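Local coordinates for putative molybdenum cofactor biosynthesis protein D2 (MoaD2) / thiamine S (Mycobacterium smegmatis, PDB 6JC0) that probably acts as the small, sulfur-carrying subunit of molybdopterin synthase in the making of the molybdenum cofactor, at residues 54-59 / 82-87; 59-64 / 77-82. All coordinates share one frame; numbering follows the deposited sequence.

Contact 1 of 2, residues 54-59 / 82-87; sequences LKRCSY and LPPFAG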
ATOM      1  N   LEU B  54      -2.117   2.585  36.847  1.00 18.90           N
ATOM      2  CA  LEU B  54      -2.046   1.142  37.081  1.00 15.36           C
ATOM      3  C   LEU B  54      -3.335   0.402  36.727  1.00 27.08           C
ATOM      4  O   LEU B  54      -3.298  -0.778  36.374  1.00 25.89           O
ATOM      5  CB  LEU B  54      -1.693   0.854  38.541  1.00 15.42           C
ATOM      6  CG  LEU B  54      -0.270   1.169  39.000  1.00 17.99           C
ATOM      7  CD1 LEU B  54      -0.105   0.816  40.468  1.00 16.17           C
ATOM      8  CD2 LEU B  54       0.739   0.422  38.155  1.00 21.82           C
ATOM      9  N   LYS B  55      -4.469   1.090  36.827  1.00 30.47           N
ATOM     10  CA  LYS B  55      -5.762   0.469  36.558  1.00 34.50           C
ATOM     11  C   LYS B  55      -5.820  -0.166  35.174  1.00 26.11           C
ATOM     12  O   LYS B  55      -6.436  -1.214  34.989  1.00 24.46           O
ATOM     13  CB  LYS B  55      -6.893   1.492  36.701  1.00 41.46           C
ATOM     14  CG  LYS B  55      -7.429   1.627  38.117  1.00 48.83           C
ATOM     15  CD  LYS B  55      -8.889   2.050  38.108  1.00 54.33           C
ATOM     16  CE  LYS B  55      -9.619   1.536  39.341  1.00 58.24           C
ATOM     17  NZ  LYS B  55     -11.098   1.618  39.176  1.00 61.04           N
ATOM     18  N   ARG B  56      -5.155   0.460  34.211  1.00 24.73           N
ATOM     19  CA  ARG B  56      -5.216   0.005  32.829  1.00 26.68           C
ATOM     20  C   ARG B  56      -3.936  -0.706  32.387  1.00 27.06           C
ATOM     21  O   ARG B  56      -3.751  -0.981  31.204  1.00 26.65           O
ATOM     22  CB  ARG B  56      -5.503   1.188  31.905  1.00 26.07           C
ATOM     23  CG  ARG B  56      -6.775   1.940  32.258  1.00 32.22           C
ATOM     24  CD  ARG B  56      -6.978   3.134  31.346  1.00 40.39           C
ATOM     25  NE  ARG B  56      -6.992   2.737  29.942  1.00 47.61           N
ATOM     26  CZ  ARG B  56      -7.143   3.580  28.926  1.00 50.85           C
ATOM     27  NH1 ARG B  56      -7.297   4.880  29.155  1.00 55.08           N
ATOM     28  NH2 ARG B  56      -7.139   3.123  27.680  1.00 44.92           N
ATOM     29  N   CYS B  57      -3.059  -1.009  33.338  1.00 19.23           N
ATOM     30  CA  CYS B  57      -1.799  -1.669  33.014  1.00 21.19           C
ATOM     31  C   CYS B  57      -1.929  -3.188  32.913  1.00 18.51           C
ATOM     32  O   CYS B  57      -2.820  -3.791  33.517  1.00 19.99           O
ATOM     33  CB  CYS B  57      -0.729  -1.322  34.055  1.00 16.62           C
ATOM     34  SG  CYS B  57      -0.045   0.341  33.891  1.00 22.67           S
ATOM     35  N   SER B  58      -1.037  -3.794  32.134  1.00 15.81           N
ATOM     36  CA  SER B  58      -0.842  -5.237  32.165  1.00 17.82           C
ATOM     37  C   SER B  58       0.491  -5.505  32.845  1.00 19.63           C
ATOM     38  O   SER B  58       1.238  -4.566  33.140  1.00 22.08           O
ATOM     39  CB  SER B  58      -0.877  -5.842  30.761  1.00 17.82           C
ATOM     40  OG  SER B  58       0.164  -5.320  29.960  1.00 23.32           O
ATOM     41  N   TYR B  59       0.794  -6.771  33.113  1.00 20.05           N
ATOM     42  CA  TYR B  59       1.965  -7.093  33.919  1.00 23.53           C
ATOM     43  C   TYR B  59       2.727  -8.317  33.430  1.00 25.24           C
ATOM     44  O   TYR B  59       2.138  -9.288  32.948  1.00 26.03           O
ATOM     45  CB  TYR B  59       1.550  -7.286  35.383  1.00 20.96           C
ATOM     46  CG  TYR B  59       0.842  -6.077  35.945  1.00 18.33           C
ATOM     47  CD1 TYR B  59       1.561  -5.022  36.498  1.00 14.20           C
ATOM     48  CD2 TYR B  59      -0.542  -5.971  35.890  1.00 21.56           C
ATOM     49  CE1 TYR B  59       0.918  -3.899  36.993  1.00 10.69           C
ATOM     50  CE2 TYR B  59      -1.194  -4.852  36.379  1.00 20.42           C
ATOM     51  CZ  TYR B  59      -0.458  -3.823  36.933  1.00 16.20           C
ATOM     52  OH  TYR B  59      -1.100  -2.712  37.426  1.00 19.87           O
ATOM     53  N   LEU B  82       3.200  -2.520  32.541  1.00 17.98           N
ATOM     54  CA  LEU B  82       3.015  -2.150  31.139  1.00 16.68           C
ATOM     55  C   LEU B  82       1.691  -1.431  30.885  1.00 19.19           C
ATOM     56  O   LEU B  82       0.625  -2.038  30.974  1.00 20.13           O
ATOM     57  CB  LEU B  82       3.085  -3.399  30.244  1.00 14.78           C
ATOM     58  CG  LEU B  82       4.442  -3.933  29.772  1.00 22.01           C
ATOM     59  CD1 LEU B  82       5.302  -4.391  30.930  1.00 24.18           C
ATOM     60  CD2 LEU B  82       4.253  -5.068  28.770  1.00 26.95           C
ATOM     61  N   PRO B  83       1.754  -0.133  30.550  1.00 16.86           N
ATOM     62  CA  PRO B  83       0.543   0.599  30.162  1.00 18.32           C
ATOM     63  C   PRO B  83      -0.019   0.064  28.852  1.00 20.43           C
ATOM     64  O   PRO B  83       0.680  -0.685  28.162  1.00 18.66           O
ATOM     65  CB  PRO B  83       1.038   2.046  29.999  1.00 15.80           C
ATOM     66  CG  PRO B  83       2.316   2.105  30.774  1.00 17.75           C
ATOM     67  CD  PRO B  83       2.932   0.744  30.597  1.00 19.60           C
ATOM     68  N   PRO B  84      -1.268   0.426  28.515  1.00 18.66           N
ATOM     69  CA  PRO B  84      -1.806   0.059  27.202  1.00 20.39           C
ATOM     70  C   PRO B  84      -0.863   0.505  26.090  1.00 19.99           C
ATOM     71  O   PRO B  84      -0.262   1.577  26.192  1.00 22.77           O
ATOM     72  CB  PRO B  84      -3.136   0.811  27.143  1.00 22.97           C
ATOM     73  CG  PRO B  84      -3.540   0.939  28.569  1.00 22.09           C
ATOM     74  CD  PRO B  84      -2.256   1.154  29.327  1.00 18.33           C
ATOM     75  N   PHE B  85      -0.719  -0.319  25.058  1.00 15.03           N
ATOM     76  CA  PHE B  85       0.236  -0.038  23.996  1.00 16.27           C
ATOM     77  C   PHE B  85      -0.234   1.140  23.153  1.00 20.49           C
ATOM     78  O   PHE B  85      -1.424   1.451  23.113  1.00 20.58           O
ATOM     79  CB  PHE B  85       0.450  -1.274  23.115  1.00 19.66           C
ATOM     80  CG  PHE B  85       1.049  -2.448  23.845  1.00 25.78           C
ATOM     81  CD1 PHE B  85       1.625  -2.288  25.096  1.00 22.75           C
ATOM     82  CD2 PHE B  85       1.047  -3.712  23.269  1.00 25.23           C
ATOM     83  CE1 PHE B  85       2.180  -3.367  25.765  1.00 26.83           C
ATOM     84  CE2 PHE B  85       1.603  -4.792  23.932  1.00 16.21           C
ATOM     85  CZ  PHE B  85       2.169  -4.621  25.182  1.00 15.46           C
ATOM     86  N   ALA B  86       0.709   1.796  22.490  1.00 23.88           N
ATOM     87  CA  ALA B  86       0.398   2.944  21.644  1.00 30.80           C
ATOM     88  C   ALA B  86       1.519   3.163  20.648  1.00 35.71           C
ATOM     89  O   ALA B  86       2.337   4.064  20.807  1.00 40.82           O
ATOM     90  CB  ALA B  86       0.183   4.189  22.487  1.00 34.86           C
ATOM     91  N   GLY B  87       1.565   2.326  19.622  1.00 44.45           N
ATOM     92  CA  GLY B  87       2.621   2.424  18.637  1.00 49.14           C
ATOM     93  C   GLY B  87       2.147   2.195  17.223  1.00 53.33           C
ATOM     94  O   GLY B  87       1.233   1.408  16.981  1.00 58.81           O
TER
HETATM   95  O   HOH W   1      -0.392  -3.449  28.462  1.00 22.03           O
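Residues 54-59 and 82-87 meet where the ubiquitin-like (beta-grasp) fold of the MoaD/ThiS family releases its C-terminal tail. Two backbone hydrogen bonds make Ser-58 and Leu-82 an antiparallel hydrogen-bonded pair, the rung at which 54-59 enters the sheet and 82-87 leaves it. Ser-58 N donates a hydrogen bond to Leu-82 O at 2.7 Å, arriving in the carbonyl plane. The return bond, Leu-82 N to Ser-58 O, is 2.9 Å long, and its donor sits above the carbonyl plane by 26°. Leu-82 O also receives a CA-H...O contact from Cys-57 CA at 3.2 Å.

A water extends the polar link one residue further. Ser-58 OG takes the crowded position between the backbone N and the carbonyl carbon (chi1 62°), and from there lies 2.5 Å from water 1. That water donates to Pro-83 O at 3.0 Å, so it bridges the Ser-58 hydroxyl to the Pro-83 carbonyl. Pro-83 O is also gripped by an aromatic side chain of a different protein's chain in the assembly. Further out, Ala-86 makes backbone hydrogen bonds to that chain, consistent with a MoaD tail reaching into its synthase partner.

The packing contacts follow the turn. A type I turn from Leu-54 to Cys-57 brings the chain round into the strand. Cys-57 SG, standing beside its own backbone N, rests against the tail, 3.8 Å from Pro-83 CA. The Pro-84 ring packs on Arg-56: its CG lies 3.9 Å from Arg-56 CB, the two side chains crossing at about a right angle. The Arg-56 chain bends at chi3 (56°), with NE still near Pro-84 CG. CG and CD of the proline both lie against the backbone carbonyl, Pro-84 CD being 3.2 Å from Arg-56 O.

Contact 2 of 2, residues 59-64 / 77-82; sequences YLCDEV and QTVDVL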
ATOM      1  N   TYR B  59       0.794  -6.771  33.113  1.00 20.05           N
ATOM      2  CA  TYR B  59       1.965  -7.093  33.919  1.00 23.53           C
ATOM      3  C   TYR B  59       2.727  -8.317  33.430  1.00 25.24           C
ATOM      4  O   TYR B  59       2.138  -9.288  32.948  1.00 26.03           O
ATOM      5  CB  TYR B  59       1.550  -7.286  35.383  1.00 20.96           C
ATOM      6  CG  TYR B  59       0.842  -6.077  35.945  1.00 18.33           C
ATOM      7  CD1 TYR B  59       1.561  -5.022  36.498  1.00 14.20           C
ATOM      8  CD2 TYR B  59      -0.542  -5.971  35.890  1.00 21.56           C
ATOM      9  CE1 TYR B  59       0.918  -3.899  36.993  1.00 10.69           C
ATOM     10  CE2 TYR B  59      -1.194  -4.852  36.379  1.00 20.42           C
ATOM     11  CZ  TYR B  59      -0.458  -3.823  36.933  1.00 16.20           C
ATOM     12  OH  TYR B  59      -1.100  -2.712  37.426  1.00 19.87           O
ATOM     13  N   LEU B  60       4.049  -8.247  33.554  1.00 17.23           N
ATOM     14  CA  LEU B  60       4.913  -9.389  33.304  1.00 20.51           C
ATOM     15  C   LEU B  60       5.639  -9.788  34.581  1.00 18.03           C
ATOM     16  O   LEU B  60       6.049  -8.933  35.361  1.00 17.70           O
ATOM     17  CB  LEU B  60       5.938  -9.072  32.215  1.00 22.91           C
ATOM     18  CG  LEU B  60       5.479  -8.291  30.986  1.00 21.41           C
ATOM     19  CD1 LEU B  60       6.685  -7.923  30.142  1.00 18.35           C
ATOM     20  CD2 LEU B  60       4.464  -9.088  30.175  1.00 19.91           C
ATOM     21  N   CYS B  61       5.789 -11.090  34.789  1.00 18.65           N
ATOM     22  CA  CYS B  61       6.660 -11.613  35.837  1.00 17.94           C
ATOM     23  C   CYS B  61       7.813 -12.332  35.158  1.00 22.78           C
ATOM     24  O   CYS B  61       7.601 -13.354  34.506  1.00 26.85           O
ATOM     25  CB  CYS B  61       5.907 -12.563  36.769  1.00 17.31           C
ATOM     26  SG  CYS B  61       4.708 -11.768  37.856  1.00 21.51           S
ATOM     27  N   ASP B  62       9.024 -11.797  35.307  1.00 21.93           N
ATOM     28  CA  ASP B  62      10.175 -12.254  34.533  1.00 23.78           C
ATOM     29  C   ASP B  62       9.820 -12.272  33.046  1.00 23.61           C
ATOM     30  O   ASP B  62      10.066 -13.253  32.347  1.00 28.69           O
ATOM     31  CB  ASP B  62      10.642 -13.636  34.998  1.00 27.25           C
ATOM     32  CG  ASP B  62      11.224 -13.618  36.403  1.00 27.70           C
ATOM     33  OD1 ASP B  62      11.605 -12.528  36.881  1.00 26.99           O
ATOM     34  OD2 ASP B  62      11.304 -14.695  37.030  1.00 27.68           O
ATOM     35  N   GLU B  63       9.209 -11.180  32.593  1.00 23.72           N
ATOM     36  CA  GLU B  63       8.798 -10.991  31.199  1.00 25.87           C
ATOM     37  C   GLU B  63       7.836 -12.060  30.666  1.00 27.08           C
ATOM     38  O   GLU B  63       7.729 -12.250  29.456  1.00 26.63           O
ATOM     39  CB  GLU B  63      10.031 -10.908  30.291  1.00 29.01           C
ATOM     40  CG  GLU B  63      10.917  -9.703  30.582  1.00 31.51           C
ATOM     41  CD  GLU B  63      11.998  -9.496  29.538  1.00 36.07           C
ATOM     42  OE1 GLU B  63      12.235 -10.418  28.729  1.00 39.01           O
ATOM     43  OE2 GLU B  63      12.611  -8.406  29.525  1.00 36.12           O
ATOM     44  N   VAL B  64       7.133 -12.745  31.565  1.00 26.07           N
ATOM     45  CA  VAL B  64       6.040 -13.633  31.168  1.00 28.44           C
ATOM     46  C   VAL B  64       4.709 -12.991  31.555  1.00 25.24           C
ATOM     47  O   VAL B  64       4.518 -12.609  32.705  1.00 23.19           O
ATOM     48  CB  VAL B  64       6.149 -15.025  31.825  1.00 36.76           C
ATOM     49  CG1 VAL B  64       4.943 -15.882  31.454  1.00 38.68           C
ATOM     50  CG2 VAL B  64       7.442 -15.712  31.417  1.00 37.42           C
ATOM     51  N   GLN B  77      11.775 -11.942  42.123  1.00 28.14           N
ATOM     52  CA  GLN B  77      11.181 -11.799  40.800  1.00 24.02           C
ATOM     53  C   GLN B  77      11.278 -10.386  40.266  1.00 19.67           C
ATOM     54  O   GLN B  77      11.388  -9.434  41.035  1.00 19.07           O
ATOM     55  CB  GLN B  77       9.707 -12.184  40.857  1.00 28.12           C
ATOM     56  CG  GLN B  77       9.332 -13.450  40.157  1.00 34.44           C
ATOM     57  CD  GLN B  77       7.882 -13.786  40.401  1.00 27.04           C
ATOM     58  OE1 GLN B  77       7.016 -13.470  39.590  1.00 23.43           O
ATOM     59  NE2 GLN B  77       7.606 -14.421  41.533  1.00 25.81           N
ATOM     60  N   THR B  78      11.197 -10.252  38.948  1.00 17.41           N
ATOM     61  CA  THR B  78      11.046  -8.945  38.331  1.00 20.21           C
ATOM     62  C   THR B  78       9.620  -8.793  37.820  1.00 17.02           C
ATOM     63  O   THR B  78       9.142  -9.615  37.038  1.00 19.09           O
ATOM     64  CB  THR B  78      12.038  -8.740  37.177  1.00 22.31           C
ATOM     65  OG1 THR B  78      13.374  -8.834  37.681  1.00 27.11           O
ATOM     66  CG2 THR B  78      11.838  -7.375  36.540  1.00 21.59           C
ATOM     67  N   VAL B  79       8.933  -7.757  38.284  1.00 17.82           N
ATOM     68  CA  VAL B  79       7.586  -7.466  37.810  1.00 17.05           C
ATOM     69  C   VAL B  79       7.601  -6.216  36.929  1.00 18.55           C
ATOM     70  O   VAL B  79       7.987  -5.133  37.380  1.00 13.25           O
ATOM     71  CB  VAL B  79       6.597  -7.263  38.979  1.00 14.29           C
ATOM     72  CG1 VAL B  79       5.217  -6.889  38.452  1.00 18.60           C
ATOM     73  CG2 VAL B  79       6.513  -8.513  39.840  1.00 11.53           C
ATOM     74  N   ASP B  80       7.194  -6.369  35.673  1.00 15.63           N
ATOM     75  CA  ASP B  80       7.122  -5.233  34.753  1.00 16.14           C
ATOM     76  C   ASP B  80       5.713  -4.641  34.699  1.00 18.34           C
ATOM     77  O   ASP B  80       4.728  -5.371  34.594  1.00 15.59           O
ATOM     78  CB  ASP B  80       7.559  -5.643  33.341  1.00 17.67           C
ATOM     79  CG  ASP B  80       9.046  -5.943  33.245  1.00 18.40           C
ATOM     80  OD1 ASP B  80       9.768  -5.724  34.236  1.00 25.33           O
ATOM     81  OD2 ASP B  80       9.497  -6.389  32.171  1.00 20.80           O
ATOM     82  N   VAL B  81       5.629  -3.315  34.753  1.00 16.38           N
ATOM     83  CA  VAL B  81       4.354  -2.611  34.680  1.00 15.16           C
ATOM     84  C   VAL B  81       4.156  -1.983  33.299  1.00 20.63           C
ATOM     85  O   VAL B  81       4.844  -1.022  32.937  1.00 17.05           O
ATOM     86  CB  VAL B  81       4.258  -1.507  35.756  1.00 11.88           C
ATOM     87  CG1 VAL B  81       2.912  -0.813  35.674  1.00 10.10           C
ATOM     88  CG2 VAL B  81       4.475  -2.096  37.139  1.00 15.55           C
ATOM     89  N   LEU B  82       3.200  -2.520  32.541  1.00 17.98           N
ATOM     90  CA  LEU B  82       3.015  -2.150  31.139  1.00 16.68           C
ATOM     91  C   LEU B  82       1.691  -1.431  30.885  1.00 19.19           C
ATOM     92  O   LEU B  82       0.625  -2.038  30.974  1.00 20.13           O
ATOM     93  CB  LEU B  82       3.085  -3.399  30.244  1.00 14.78           C
ATOM     94  CG  LEU B  82       4.442  -3.933  29.772  1.00 22.01           C
ATOM     95  CD1 LEU B  82       5.302  -4.391  30.930  1.00 24.18           C
ATOM     96  CD2 LEU B  82       4.253  -5.068  28.770  1.00 26.95           C
TER
HETATM   97  O   HOH W   2       9.219  -8.948  34.067  1.00 24.12           O
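Tyr-59 and Val-81 stand side by side on one face of the sheet, both pointing the same way. The ring's CE1 settles against the fork of the valine, 3.9 Å from Val-81 CG1 and nearly as close to CG2, while Tyr-59 CD1 is close to Asp-80 O. Val-40 and Leu-54 of the helices and Met-69 cover this side. Further along the same face Cys-61 SG reaches Val-79 CG2 at 4.2 Å, and the extended Gln-77 side chain reaches the cysteine, OE1 lying 3.2 Å from Cys-61 CB; Gln-77 NE2 bonds to Thr-75 O.

The strands run antiparallel in the central sheet of the beta-grasp fold, where 77-82 lies between 58-61 and 6-13. Leu-60 and Asp-80 form the hydrogen-bonded pair, Asp-80 N to Leu-60 O being 2.8 Å and in the carbonyl plane. Beyond them a type I' turn from Cys-61 to Val-64 links strand 58-61 to strand 64-65 as a hairpin. Asp-62 and Thr-78 are joined twice: Asp-62 N donates almost straight (171°) to Thr-78 O, and Asp-62 OD1 accepts a hydrogen bond from Thr-78 N at 3.1 Å, met from above the carboxylate plane.

On the opposite face, Leu-60 crosses Leu-82 at about a right angle, its CG and CD1 resting on the leucine's forked end, with Leu-60 CD1 to Leu-82 CD1 3.9 Å. Leu-60 CD1 also comes near Asp-80 OD2. Glu-63 OE2 comes to 4.6 Å from Asp-80 OD2; Arg-12 NH2 forms a salt bridge to each, probably easing their repulsion.

Contacts 1 and 2 are consecutive parts of one antiparallel ladder between strands 58-61 and 77-82, their centres about 12 Å apart and sharing Tyr-59 and Leu-82. Contact 2 holds the strands together in the buried body of the fold, and contact 1 ends the ladder where the tail departs. They touch on Val-81, whose CG1 lies 3.5 Å from Leu-54 CD2 and 3.6 Å from Cys-57 SG, so the turn ahead of the strand is packed onto the sheet's helix-covered face. On the other face Leu-60, Asp-80 and Leu-82 join the tail in meeting the different protein's chain, giving both contacts a part in that interface.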